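Local coordinates for protein antitoxin (Nitrosomonas europaea, PDB 2ODK) that probably acts as the Phd/YefM-type antitoxin of a type II toxin-antitoxin system, at the interface of chains A and B. Coordinates in Å, arbitrary orientation; residue numbers count along the deposited sequence, not the author numbering. Chains: chain A/B, Hypothetical protein.

The interface of chains A and B. Residues chain A 41, 45-46, 49; chain B 41, 46, 49-50.
The end of strand 35-42 and helix 43-52 of each chain contribute a largely apolar part of the two-fold interface, probably the dimer typical of the Phd/YefM family, in which each chain's valine packs on the tryptophan of the other. A:Val41 and the B:Trp46 indole point toward one another from the two chains. A:Val41 CG2 lies over one face of the B:Trp46 six-membered ring, 3.7 Å from its centroid and displaced toward the rim, a CH-pi contact. With CG1 anti to the backbone N (chi1 178°) and CG2 anti to the carbonyl carbon, the two methyls of A:Val41 spread over the same ring, CG1 near CH2 and CG2 over the face. The twin contact sets B:Val41 CG2 over a face of the A:Trp46 six-membered ring at 3.9 Å from its centroid.

The B:Trp46 ring is bracketed. On the face opposite A:Val41 lies the amide carbon CD of B:Gln50 from its own helix, 3.3 Å above the plane and also toward the rim. A:Glu45 sends the carboxylate oxygen OE2 to the ring edge, in plane, 3.5 Å from B:Trp46 CH2, with the carboxylate turned 48° from the ring. That placement brings a carboxylate oxygen to the electropositive rim, probably a mildly favourable contact. A:Leu49 CD2 packs tightly against B:Trp46 CZ3 (3.3 Å), though this leucine belongs to a doubtful pair.

The side chains of A:Leu49 and B:Leu49 slant across each other, but the modelled approach of B:Leu49 CD1 to A:Leu49 CG is too short to be trusted, and B:Leu49 is modelled with strained torsions, which makes its side-chain placement doubtful. A:Leu49 CD1 lies 4.0 Å from B:Gln50 CA, on the backbone of the partner helix. The patch thus joins the end of strand 35-42 to helix 43-52, the last modelled helix of each chain, across the dimer.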
loop_
_atom_site.group_PDB
_atom_site.type_symbol
_atom_site.label_atom_id
_atom_site.label_comp_id
_atom_site.label_asym_id
_atom_site.label_seq_id
_atom_site.Cartn_x
_atom_site.Cartn_y
_atom_site.Cartn_z
ATOM N N VAL A 41 0.272 3.811 -0.773
ATOM C CA VAL A 41 0.576 5.241 -0.806
ATOM C C VAL A 41 1.883 5.432 -1.589
ATOM O O VAL A 41 2.807 4.671 -1.414
ATOM C CB VAL A 41 0.809 5.755 0.646
ATOM C CG1 VAL A 41 1.192 7.236 0.679
ATOM C CG2 VAL A 41 -0.435 5.465 1.523
ATOM N N GLU A 45 5.156 10.425 -0.728
ATOM C CA GLU A 45 4.097 11.029 0.068
ATOM C C GLU A 45 4.140 10.486 1.503
ATOM O O GLU A 45 4.003 11.257 2.471
ATOM C CB GLU A 45 2.739 10.719 -0.570
ATOM C CG GLU A 45 1.560 11.244 0.223
ATOM C CD GLU A 45 0.229 11.116 -0.520
ATOM O OE1 GLU A 45 0.240 11.006 -1.761
ATOM O OE2 GLU A 45 -0.844 11.152 0.142
ATOM N N TRP A 46 4.338 9.156 1.644
ATOM C CA TRP A 46 4.490 8.576 2.958
ATOM C C TRP A 46 5.683 9.172 3.724
ATOM O O TRP A 46 5.557 9.533 4.919
ATOM C CB TRP A 46 4.681 7.061 2.772
ATOM C CG TRP A 46 5.113 6.290 3.984
ATOM C CD1 TRP A 46 6.341 5.677 4.214
ATOM C CD2 TRP A 46 4.314 6.027 5.086
ATOM N NE1 TRP A 46 6.318 5.054 5.428
ATOM C CE2 TRP A 46 5.080 5.231 5.986
ATOM C CE3 TRP A 46 3.014 6.332 5.400
ATOM C CZ2 TRP A 46 4.590 4.788 7.192
ATOM C CZ3 TRP A 46 2.509 5.866 6.654
ATOM C CH2 TRP A 46 3.295 5.110 7.505
ATOM N N LEU A 49 4.866 12.575 5.007
ATOM C CA LEU A 49 3.899 12.452 6.108
ATOM C C LEU A 49 4.624 12.097 7.405
ATOM O O LEU A 49 4.349 12.651 8.492
ATOM C CB LEU A 49 2.891 11.325 5.782
ATOM C CG LEU A 49 1.774 11.030 6.792
ATOM C CD1 LEU A 49 1.011 12.310 7.032
ATOM C CD2 LEU A 49 0.831 9.996 6.238
ATOM N N VAL B 41 0.067 0.626 3.837
ATOM C CA VAL B 41 -0.034 1.091 5.219
ATOM C C VAL B 41 -1.392 0.638 5.772
ATOM O O VAL B 41 -2.419 0.791 5.104
ATOM C CB VAL B 41 0.013 2.659 5.250
ATOM C CG1 VAL B 41 -0.064 3.201 6.682
ATOM C CG2 VAL B 41 1.266 3.195 4.536
ATOM N N TRP B 46 -2.725 4.922 8.633
ATOM C CA TRP B 46 -2.770 5.989 7.625
ATOM C C TRP B 46 -3.595 7.185 8.107
ATOM O O TRP B 46 -3.140 8.352 8.045
ATOM C CB TRP B 46 -3.359 5.441 6.334
ATOM C CG TRP B 46 -3.581 6.446 5.268
ATOM C CD1 TRP B 46 -4.783 6.800 4.694
ATOM C CD2 TRP B 46 -2.571 7.194 4.586
ATOM N NE1 TRP B 46 -4.572 7.737 3.712
ATOM C CE2 TRP B 46 -3.234 8.010 3.632
ATOM C CE3 TRP B 46 -1.180 7.290 4.714
ATOM C CZ2 TRP B 46 -2.551 8.892 2.789
ATOM C CZ3 TRP B 46 -0.493 8.192 3.856
ATOM C CH2 TRP B 46 -1.192 8.961 2.911
ATOM N N LEU B 49 -1.801 9.010 10.960
ATOM C CA LEU B 49 -0.661 9.790 10.506
ATOM C C LEU B 49 -1.133 11.084 9.862
ATOM O O LEU B 49 -0.493 12.149 10.066
ATOM C CB LEU B 49 0.193 8.958 9.546
ATOM C CG LEU B 49 1.654 8.655 9.920
ATOM C CD1 LEU B 49 2.577 9.570 9.140
ATOM C CD2 LEU B 49 1.968 8.742 11.413
ATOM N N GLN B 50 -2.213 11.018 9.085
ATOM C CA GLN B 50 -2.712 12.217 8.439
ATOM C C GLN B 50 -3.119 13.241 9.500
ATOM O O GLN B 50 -2.825 14.451 9.330
ATOM C CB GLN B 50 -3.831 11.908 7.452
ATOM C CG GLN B 50 -3.330 11.226 6.169
ATOM C CD GLN B 50 -4.442 10.967 5.181
ATOM O OE1 GLN B 50 -5.391 10.238 5.475
ATOM N NE2 GLN B 50 -4.332 11.558 3.996
#